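Local structure of sugar phosphate isomerase/epimerase (Parabacteroides distasonis, 3OBE) at residues A[21-30]-A[45-56]; A[91-99]-A[123-134]. The protein is probably a sugar phosphate isomerase or epimerase with a xylose isomerase-like TIM-barrel fold. All coordinates share one frame; numbering follows the deposited sequence.

Contact 1 (A[21-30]-A[45-56]). With EOH (ethanol), chain G.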
loop_
_atom_site.group_PDB
_atom_site.type_symbol
_atom_site.label_atom_id
_atom_site.label_comp_id
_atom_site.label_asym_id
_atom_site.label_seq_id
_atom_site.Cartn_x
_atom_site.Cartn_y
_atom_site.Cartn_z
ATOM N N LYS A 21 9.697 14.824 -8.415
ATOM C CA LYS A 21 8.405 14.502 -7.830
ATOM C C LYS A 21 8.556 13.310 -6.905
ATOM O O LYS A 21 9.290 12.374 -7.206
ATOM C CB LYS A 21 7.403 14.134 -8.921
ATOM C CG LYS A 21 7.067 15.227 -9.836
ATOM C CD LYS A 21 5.870 14.831 -10.755
ATOM C CE LYS A 21 5.779 15.749 -11.931
ATOM N NZ LYS A 21 4.636 15.349 -12.804
ATOM N N LYS A 22 7.856 13.343 -5.785
ATOM C CA LYS A 22 7.921 12.240 -4.847
ATOM C C LYS A 22 7.007 11.142 -5.388
ATOM O O LYS A 22 5.842 11.374 -5.774
ATOM C CB LYS A 22 7.525 12.671 -3.427
ATOM C CG LYS A 22 8.368 13.795 -2.825
ATOM C CD LYS A 22 9.840 13.392 -2.537
ATOM C CE LYS A 22 10.749 14.609 -2.209
ATOM N NZ LYS A 22 11.498 15.203 -3.418
HETATM N N MSE A 23 7.552 9.957 -5.465
HETATM C CA MSE A 23 6.878 8.869 -6.151
HETATM C C MSE A 23 7.332 7.535 -5.578
HETATM O O MSE A 23 8.528 7.233 -5.523
HETATM C CB MSE A 23 7.183 8.932 -7.662
HETATM C CG MSE A 23 6.666 7.787 -8.411
HETATM SE SE MSE A 23 7.091 8.177 -10.318
HETATM C CE MSE A 23 8.801 7.762 -10.299
ATOM N N GLY A 24 6.370 6.724 -5.140
ATOM C CA GLY A 24 6.710 5.430 -4.588
ATOM C C GLY A 24 6.450 4.238 -5.484
ATOM O O GLY A 24 5.675 4.304 -6.462
ATOM N N LEU A 25 7.088 3.139 -5.107
ATOM C CA LEU A 25 6.922 1.853 -5.794
ATOM C C LEU A 25 6.793 0.760 -4.770
ATOM O O LEU A 25 7.640 0.664 -3.862
ATOM C CB LEU A 25 8.172 1.528 -6.666
ATOM C CG LEU A 25 8.118 0.169 -7.398
ATOM C CD1 LEU A 25 7.051 0.156 -8.487
ATOM C CD2 LEU A 25 9.456 -0.206 -8.016
ATOM N N GLN A 26 5.797 -0.113 -4.943
ATOM C CA GLN A 26 5.746 -1.376 -4.207
ATOM C C GLN A 26 6.671 -2.374 -4.887
ATOM O O GLN A 26 6.483 -2.741 -6.035
ATOM C CB GLN A 26 4.309 -1.886 -4.112
ATOM C CG GLN A 26 4.123 -3.360 -3.712
ATOM C CD GLN A 26 4.855 -3.762 -2.434
ATOM O OE1 GLN A 26 5.814 -4.521 -2.491
ATOM N NE2 GLN A 26 4.420 -3.232 -1.279
ATOM N N THR A 27 7.725 -2.788 -4.194
ATOM C CA THR A 27 8.770 -3.525 -4.821
ATOM C C THR A 27 8.433 -4.981 -5.221
ATOM O O THR A 27 9.175 -5.631 -6.010
ATOM C CB THR A 27 10.022 -3.570 -3.909
ATOM O OG1 THR A 27 9.694 -4.220 -2.688
ATOM C CG2 THR A 27 10.609 -2.119 -3.683
ATOM N N TYR A 28 7.323 -5.479 -4.692
ATOM C CA TYR A 28 6.786 -6.738 -5.140
ATOM C C TYR A 28 6.542 -6.717 -6.667
ATOM O O TYR A 28 6.632 -7.756 -7.316
ATOM C CB TYR A 28 5.507 -7.035 -4.401
ATOM C CG TYR A 28 4.975 -8.432 -4.640
ATOM C CD1 TYR A 28 5.623 -9.541 -4.124
ATOM C CD2 TYR A 28 3.826 -8.615 -5.424
ATOM C CE1 TYR A 28 5.126 -10.822 -4.343
ATOM C CE2 TYR A 28 3.331 -9.890 -5.650
ATOM C CZ TYR A 28 3.985 -10.966 -5.123
ATOM O OH TYR A 28 3.472 -12.223 -5.340
ATOM N N SER A 29 6.348 -5.522 -7.227
ATOM C CA SER A 29 6.198 -5.350 -8.681
ATOM C C SER A 29 7.341 -5.921 -9.495
ATOM O O SER A 29 7.123 -6.280 -10.639
ATOM C CB SER A 29 6.093 -3.855 -9.044
ATOM O OG SER A 29 5.006 -3.257 -8.359
ATOM N N LEU A 30 8.552 -5.960 -8.935
ATOM C CA LEU A 30 9.733 -6.271 -9.714
ATOM C C LEU A 30 10.128 -7.730 -9.526
ATOM O O LEU A 30 10.924 -8.257 -10.293
ATOM C CB LEU A 30 10.878 -5.368 -9.286
ATOM C CG LEU A 30 10.685 -3.918 -9.729
ATOM C CD1 LEU A 30 11.763 -3.019 -9.101
ATOM C CD2 LEU A 30 10.813 -3.873 -11.287
ATOM N N LEU A 45 15.858 2.409 -10.398
ATOM C CA LEU A 45 14.634 3.003 -9.871
ATOM C C LEU A 45 14.840 4.506 -9.580
ATOM O O LEU A 45 13.990 5.348 -9.945
ATOM C CB LEU A 45 14.191 2.260 -8.656
ATOM C CG LEU A 45 13.754 0.817 -8.898
ATOM C CD1 LEU A 45 13.332 0.201 -7.584
ATOM C CD2 LEU A 45 12.548 0.781 -9.918
ATOM N N ALA A 46 15.970 4.826 -8.951
ATOM C CA ALA A 46 16.308 6.233 -8.673
ATOM C C ALA A 46 16.420 7.034 -9.951
ATOM O O ALA A 46 15.863 8.138 -10.040
ATOM C CB ALA A 46 17.592 6.370 -7.773
ATOM N N LYS A 47 17.076 6.471 -10.963
ATOM C CA LYS A 47 17.211 7.151 -12.270
ATOM C C LYS A 47 15.839 7.418 -12.936
ATOM O O LYS A 47 15.603 8.441 -13.596
ATOM C CB LYS A 47 18.136 6.337 -13.187
ATOM N N ALA A 48 14.892 6.518 -12.731
ATOM C CA ALA A 48 13.530 6.704 -13.286
ATOM C C ALA A 48 12.679 7.716 -12.540
ATOM O O ALA A 48 11.611 8.124 -13.025
ATOM C CB ALA A 48 12.780 5.375 -13.338
ATOM N N GLY A 49 13.127 8.118 -11.354
ATOM C CA GLY A 49 12.418 9.111 -10.579
ATOM C C GLY A 49 11.737 8.635 -9.325
ATOM O O GLY A 49 11.131 9.441 -8.610
ATOM N N TYR A 50 11.799 7.322 -9.041
ATOM C CA TYR A 50 11.267 6.848 -7.775
ATOM C C TYR A 50 12.066 7.399 -6.617
ATOM O O TYR A 50 13.296 7.467 -6.670
ATOM C CB TYR A 50 11.181 5.305 -7.709
ATOM C CG TYR A 50 10.157 4.748 -8.682
ATOM C CD1 TYR A 50 8.763 4.785 -8.387
ATOM C CD2 TYR A 50 10.554 4.211 -9.909
ATOM C CE1 TYR A 50 7.835 4.307 -9.255
ATOM C CE2 TYR A 50 9.604 3.722 -10.804
ATOM C CZ TYR A 50 8.247 3.776 -10.479
ATOM O OH TYR A 50 7.283 3.338 -11.351
ATOM N N THR A 51 11.351 7.810 -5.575
ATOM C CA THR A 51 11.930 8.359 -4.346
ATOM C C THR A 51 11.679 7.439 -3.117
ATOM O O THR A 51 12.468 7.448 -2.160
ATOM C CB THR A 51 11.372 9.783 -4.022
ATOM O OG1 THR A 51 9.954 9.692 -3.908
ATOM C CG2 THR A 51 11.784 10.789 -5.126
ATOM N N ASP A 52 10.618 6.646 -3.167
ATOM C CA ASP A 52 10.114 5.937 -2.037
ATOM C C ASP A 52 9.798 4.490 -2.411
ATOM O O ASP A 52 9.345 4.237 -3.513
ATOM C CB ASP A 52 8.826 6.591 -1.582
ATOM C CG ASP A 52 9.072 7.838 -0.796
ATOM O OD1 ASP A 52 9.467 8.873 -1.399
ATOM O OD2 ASP A 52 8.922 7.766 0.451
ATOM N N LEU A 53 10.039 3.587 -1.478
ATOM C CA LEU A 53 9.682 2.177 -1.629
ATOM C C LEU A 53 8.706 1.744 -0.568
ATOM O O LEU A 53 8.834 2.113 0.607
ATOM C CB LEU A 53 10.931 1.308 -1.525
ATOM C CG LEU A 53 12.058 1.580 -2.541
ATOM C CD1 LEU A 53 13.254 0.573 -2.347
ATOM C CD2 LEU A 53 11.578 1.569 -3.995
ATOM N N GLU A 54 7.781 0.887 -0.991
ATOM C CA GLU A 54 6.962 0.108 -0.070
ATOM C C GLU A 54 7.353 -1.342 -0.268
ATOM O O GLU A 54 7.328 -1.854 -1.398
ATOM C CB GLU A 54 5.459 0.333 -0.327
ATOM C CG GLU A 54 4.539 -0.461 0.597
ATOM C CD GLU A 54 3.103 -0.204 0.245
ATOM O OE1 GLU A 54 2.705 -0.706 -0.824
ATOM O OE2 GLU A 54 2.390 0.503 1.034
ATOM N N ILE A 55 7.854 -1.961 0.797
ATOM C CA ILE A 55 8.421 -3.305 0.680
ATOM C C ILE A 55 7.393 -4.376 1.112
ATOM O O ILE A 55 6.203 -4.084 1.277
ATOM C CB ILE A 55 9.782 -3.396 1.426
ATOM C CG1 ILE A 55 9.610 -3.154 2.912
ATOM C CG2 ILE A 55 10.803 -2.393 0.749
ATOM C CD1 ILE A 55 10.813 -3.559 3.722
ATOM N N PHE A 56 7.878 -5.601 1.224
ATOM C CA PHE A 56 7.086 -6.761 1.535
ATOM C C PHE A 56 8.032 -7.783 2.151
ATOM O O PHE A 56 9.233 -7.621 2.131
ATOM C CB PHE A 56 6.400 -7.289 0.264
ATOM C CG PHE A 56 7.346 -7.881 -0.723
ATOM C CD1 PHE A 56 8.032 -7.089 -1.610
ATOM C CD2 PHE A 56 7.579 -9.260 -0.737
ATOM C CE1 PHE A 56 8.925 -7.659 -2.539
ATOM C CE2 PHE A 56 8.478 -9.825 -1.654
ATOM C CZ PHE A 56 9.143 -9.020 -2.534
HETATM C C1 EOH G . 11.545 -8.344 0.504
HETATM C C2 EOH G . 12.392 -8.688 -0.688
HETATM O O EOH G . 11.666 -7.009 0.922
HETATM O O HOH W 1 11.372 12.011 -8.671
#
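Gly24, Leu25 and Gln26 pair in parallel with Asp52, Leu53 and Glu54, the first two strands of the TIM barrel. Helix 38-48 completes this beta-alpha-beta unit. The two short strand segments meet at 21°.

Leu25 N donates to Asp52 O, Leu25 O accepts from Glu54 N, and Thr27 N donates to Glu54 O. Met23 O takes two donors, Thr51 N and Asp52 N. Thr51 OG1 stands between its own backbone N and carbonyl carbon (chi1 58°). There it accepts from Met23 N at 2.9 Å and donates to the anti lone pair of Asp52 OD1.

Polar side chains grip the other end. Gln26 bends at its second torsion and turns its amide across the strand pair. Its NE2 donates to Glu54 OE1 at 3.1 Å, on the anti side and tilted out of the carboxylate plane, and to Ile55 O from above its carbonyl plane. Its OE1 receives Tyr28 N on a lone pair at 2.8 Å. With both ends of the amide bonded, its rotation is fixed. Glu54 has further partners in His244 and Ser94.

Apolar contacts form round Tyr50 and Leu45. Selenomethionine Met23 puts CE over one Tyr50 face in a CH-pi contact, 3.6 Å from the centroid; SE adds an oblique Met-aromatic contact at 4.5 Å. Leu25 CB covers the opposite face, and Gly24 O lies at the edge. The hydroxyl bonds to Val291 O of helix 287-300. Gly49, in a Schellman motif, brings its backbone against Met23 CE. Leu45 CD2 packs on Leu25 CD2 at 3.8 Å, and Leu45 CD1 meets Leu30 CD1.

The Tyr28 edge meets the Phe56 face in a T-shaped stack, planes at 82°. Tyr28 CD1 lies over that ring's centre, and ethanol C1 covers the opposite face.

Contact 2 (A[91-99]-A[123-134]). With EOH (ethanol), chain H; EOH (ethanol), chain E.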
loop_
_atom_site.group_PDB
_atom_site.type_symbol
_atom_site.label_atom_id
_atom_site.label_comp_id
_atom_site.label_asym_id
_atom_site.label_seq_id
_atom_site.Cartn_x
_atom_site.Cartn_y
_atom_site.Cartn_z
ATOM N N ARG A 91 14.101 5.899 -0.126
ATOM C CA ARG A 91 13.735 5.689 1.232
ATOM C C ARG A 91 12.675 4.607 1.276
ATOM O O ARG A 91 11.704 4.680 0.505
ATOM C CB ARG A 91 13.210 6.986 1.804
ATOM C CG ARG A 91 12.596 6.845 3.172
ATOM C CD ARG A 91 12.107 8.181 3.831
ATOM N NE ARG A 91 11.547 7.738 5.112
ATOM C CZ ARG A 91 10.298 7.884 5.524
ATOM N NH1 ARG A 91 9.432 8.648 4.857
ATOM N NH2 ARG A 91 9.936 7.308 6.659
ATOM N N ILE A 92 12.838 3.653 2.188
ATOM C CA ILE A 92 11.756 2.695 2.522
ATOM C C ILE A 92 10.775 3.410 3.457
ATOM O O ILE A 92 11.093 3.612 4.646
ATOM C CB ILE A 92 12.279 1.393 3.197
ATOM C CG1 ILE A 92 13.372 0.744 2.362
ATOM C CG2 ILE A 92 11.095 0.444 3.424
ATOM C CD1 ILE A 92 14.154 -0.401 3.090
ATOM N N SER A 93 9.623 3.781 2.924
ATOM C CA SER A 93 8.623 4.533 3.651
ATOM C C SER A 93 7.395 3.772 4.045
ATOM O O SER A 93 6.672 4.228 4.952
ATOM C CB SER A 93 8.291 5.816 2.941
ATOM O OG SER A 93 7.954 5.677 1.571
ATOM N N SER A 94 7.177 2.593 3.444
ATOM C CA SER A 94 6.098 1.743 3.805
ATOM C C SER A 94 6.465 0.266 3.674
ATOM O O SER A 94 7.501 -0.065 3.109
ATOM C CB SER A 94 4.868 2.113 2.959
ATOM O OG SER A 94 3.705 1.430 3.360
ATOM N N SER A 95 5.593 -0.593 4.162
ATOM C CA SER A 95 5.813 -2.011 4.174
ATOM C C SER A 95 4.475 -2.709 4.247
ATOM O O SER A 95 3.618 -2.317 5.017
ATOM C CB SER A 95 6.676 -2.365 5.385
ATOM O OG SER A 95 6.775 -3.771 5.533
ATOM N N HIS A 96 4.301 -3.700 3.393
ATOM C CA HIS A 96 3.123 -4.574 3.426
ATOM C C HIS A 96 3.418 -5.830 4.255
ATOM O O HIS A 96 4.416 -6.565 3.978
ATOM C CB HIS A 96 2.790 -5.031 2.010
ATOM C CG HIS A 96 1.882 -4.106 1.268
ATOM N ND1 HIS A 96 1.174 -4.514 0.170
ATOM C CD2 HIS A 96 1.511 -2.820 1.505
ATOM C CE1 HIS A 96 0.466 -3.503 -0.291
ATOM N NE2 HIS A 96 0.601 -2.482 0.527
ATOM N N LEU A 97 2.562 -6.120 5.244
ATOM C CA LEU A 97 2.709 -7.307 6.063
ATOM C C LEU A 97 1.366 -7.762 6.568
ATOM O O LEU A 97 0.463 -6.960 6.852
ATOM C CB LEU A 97 3.678 -7.075 7.242
ATOM C CG LEU A 97 3.286 -6.067 8.331
ATOM C CD1 LEU A 97 4.321 -6.135 9.490
ATOM C CD2 LEU A 97 3.193 -4.644 7.824
ATOM N N THR A 98 1.259 -9.076 6.721
ATOM C CA THR A 98 0.032 -9.729 7.168
ATOM C C THR A 98 0.403 -10.763 8.237
ATOM O O THR A 98 1.340 -11.541 8.034
ATOM C CB THR A 98 -0.607 -10.486 5.978
ATOM O OG1 THR A 98 -0.886 -9.554 4.902
ATOM C CG2 THR A 98 -1.855 -11.316 6.397
ATOM N N PRO A 99 -0.304 -10.776 9.400
ATOM C CA PRO A 99 -0.025 -11.839 10.353
ATOM C C PRO A 99 -0.212 -13.246 9.787
ATOM O O PRO A 99 -1.068 -13.459 8.954
ATOM C CB PRO A 99 -1.057 -11.578 11.472
ATOM C CG PRO A 99 -1.454 -10.119 11.305
ATOM C CD PRO A 99 -1.412 -9.929 9.849
ATOM N N HIS A 123 10.149 -2.415 12.325
ATOM C CA HIS A 123 9.912 -1.409 11.304
ATOM C C HIS A 123 10.350 -0.029 11.782
ATOM O O HIS A 123 10.684 0.839 10.943
ATOM C CB HIS A 123 8.436 -1.397 10.850
ATOM C CG HIS A 123 8.090 -2.509 9.896
ATOM N ND1 HIS A 123 7.945 -3.818 10.319
ATOM C CD2 HIS A 123 7.927 -2.524 8.548
ATOM C CE1 HIS A 123 7.683 -4.580 9.271
ATOM N NE2 HIS A 123 7.638 -3.822 8.188
ATOM N N ALA A 124 10.411 0.188 13.095
ATOM C CA ALA A 124 10.989 1.454 13.615
ATOM C C ALA A 124 12.478 1.489 13.263
ATOM O O ALA A 124 13.039 2.521 12.814
ATOM C CB ALA A 124 10.722 1.583 15.121
ATOM N N GLU A 125 13.143 0.353 13.412
ATOM C CA GLU A 125 14.541 0.243 12.997
ATOM C C GLU A 125 14.703 0.536 11.501
ATOM O O GLU A 125 15.677 1.188 11.090
ATOM C CB GLU A 125 15.092 -1.179 13.247
ATOM C CG GLU A 125 15.275 -1.709 14.637
ATOM C CD GLU A 125 15.761 -3.205 14.601
ATOM O OE1 GLU A 125 15.322 -3.989 13.727
ATOM O OE2 GLU A 125 16.607 -3.586 15.413
ATOM N N LEU A 126 13.770 0.031 10.697
ATOM C CA LEU A 126 13.790 0.166 9.244
ATOM C C LEU A 126 13.544 1.633 8.836
ATOM O O LEU A 126 14.019 2.050 7.788
ATOM C CB LEU A 126 12.737 -0.755 8.623
ATOM C CG LEU A 126 12.701 -0.973 7.111
ATOM C CD1 LEU A 126 14.033 -1.604 6.615
ATOM C CD2 LEU A 126 11.475 -1.809 6.723
ATOM N N GLY A 127 12.841 2.397 9.693
ATOM C CA GLY A 127 12.606 3.833 9.511
ATOM C C GLY A 127 11.420 4.155 8.630
ATOM O O GLY A 127 11.333 5.253 8.080
ATOM N N VAL A 128 10.479 3.221 8.518
ATOM C CA VAL A 128 9.266 3.479 7.717
ATOM C C VAL A 128 8.343 4.484 8.374
ATOM O O VAL A 128 8.367 4.681 9.600
ATOM C CB VAL A 128 8.452 2.173 7.445
ATOM C CG1 VAL A 128 9.368 1.123 6.722
ATOM C CG2 VAL A 128 7.788 1.635 8.763
ATOM N N SER A 129 7.524 5.127 7.565
ATOM C CA SER A 129 6.429 5.949 8.023
ATOM C C SER A 129 5.108 5.195 8.181
ATOM O O SER A 129 4.270 5.616 8.979
ATOM C CB SER A 129 6.187 7.118 7.087
ATOM O OG SER A 129 7.336 7.948 7.129
ATOM N N CYS A 130 4.911 4.157 7.385
ATOM C CA CYS A 130 3.670 3.437 7.347
ATOM C C CYS A 130 3.879 1.914 7.409
ATOM O O CYS A 130 4.834 1.387 6.857
ATOM C CB CYS A 130 2.913 3.742 6.055
ATOM S SG CYS A 130 2.714 5.526 5.772
HETATM N N MSE A 131 2.928 1.233 8.017
HETATM C CA MSE A 131 2.872 -0.269 7.978
HETATM C C MSE A 131 1.471 -0.625 7.554
HETATM O O MSE A 131 0.515 -0.130 8.144
HETATM C CB MSE A 131 3.185 -0.833 9.345
HETATM C CG MSE A 131 4.621 -0.720 9.775
HETATM SE SE MSE A 131 4.842 -0.916 11.719
HETATM C CE MSE A 131 4.251 -2.761 11.891
ATOM N N VAL A 132 1.328 -1.463 6.533
ATOM C CA VAL A 132 0.039 -1.662 5.886
ATOM C C VAL A 132 -0.241 -3.151 5.743
ATOM O O VAL A 132 0.621 -3.904 5.249
ATOM C CB VAL A 132 0.046 -1.005 4.511
ATOM C CG1 VAL A 132 -1.243 -1.386 3.625
ATOM C CG2 VAL A 132 0.146 0.499 4.702
ATOM N N GLN A 133 -1.436 -3.564 6.158
ATOM C CA GLN A 133 -1.935 -4.890 5.903
ATOM C C GLN A 133 -2.705 -4.915 4.602
ATOM O O GLN A 133 -3.667 -4.179 4.472
ATOM C CB GLN A 133 -2.828 -5.397 7.023
ATOM C CG GLN A 133 -3.380 -6.829 6.752
ATOM C CD GLN A 133 -3.937 -7.510 7.965
ATOM O OE1 GLN A 133 -3.491 -7.275 9.089
ATOM N NE2 GLN A 133 -4.915 -8.401 7.757
ATOM N N PRO A 134 -2.318 -5.818 3.669
ATOM C CA PRO A 134 -2.983 -5.819 2.345
ATOM C C PRO A 134 -3.846 -7.050 2.116
ATOM O O PRO A 134 -4.147 -7.409 0.973
ATOM C CB PRO A 134 -1.776 -5.839 1.404
ATOM C CG PRO A 134 -0.829 -6.783 2.100
ATOM C CD PRO A 134 -0.974 -6.433 3.598
HETATM C C1 EOH H . 2.876 -7.292 -1.185
HETATM C C2 EOH H . 3.087 -8.812 -1.112
HETATM O O EOH H . 1.659 -6.882 -0.546
HETATM C C1 EOH E . 5.433 9.440 3.173
HETATM C C2 EOH E . 4.452 8.321 2.876
HETATM O O EOH E . 6.525 8.967 3.947
HETATM O O HOH W 2 13.869 6.383 6.630
HETATM O O HOH W 3 13.540 3.803 5.871
#
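The His96 ring carries Pro134 CB over one face, 3.8 Å from the centroid. At its edge ND1 donates to an ethanol oxygen in the ring plane. CD2 lies beside Val132 CG1, the two side chains pointing the same way. The Arg91 guanidinium takes its partners at the edge. NH2 donates to Ser129 OG at 2.7 Å and to Gly127 O at 2.9 Å, both in its plane, and NE reaches Gly127 O through a water. Ser93 CB lies against one face. Arg91 is extended from CG to NE, with CG opposite the backbone N (chi1 171°), which carries the group over to the turn after helix 109-126. Ser95 OG and His123 NE2 share a hydrogen bond of 2.8 Å in the ring plane. His123 ND1 bonds to Ala119 O. Leu97 CD1 packs on His123 CE1, 3.7 Å away.

Strands 91-95 and 130-133 run parallel and close this flank of the TIM barrel. Val132 N donates to Ser95 O, and Leu97 N to Val132 O. Ser93 O takes both Ser129 N and Cys130 N.

His96 stands by the mouth of the barrel at the C-terminal ends of the strands. A phosphate ion, probably from the crystallisation liquor, lies about 3 Å from its side chain at the nearest atoms. Its NE2 bonds to Glu216 OE1. With an alanine here, Glu216 would probably lose this mate and Pro134 its packing surface.

Apolar groups cover the other end. Ile92 CD1 touches Leu126 CD1 at 3.7 Å, and Ile92 CG2 meets Val128 CG1.

In the fold
Both contacts are mainly buried and belong to the same barrel wall. Contact 1 joins its first two strands, contact 2 its third and fourth. Strands 52-55 and 91-95 are neighbours, and Leu53 N probably bonds to Arg91 O between them. Asp52 OD2 also probably bonds to Ser93 OG. Contact 1 has three parallel bridges; contact 2 has a single one. Aromatic faces covered by apolar groups mark contact 1. Contact 2 relies more on histidines and an arginine. Both are core contacts with exposed residues: Lys22 and Tyr28 in contact 1, Arg91 in contact 2. Glu54 and His96 pack together at the mouth of the barrel, and Ile55 touches Leu126.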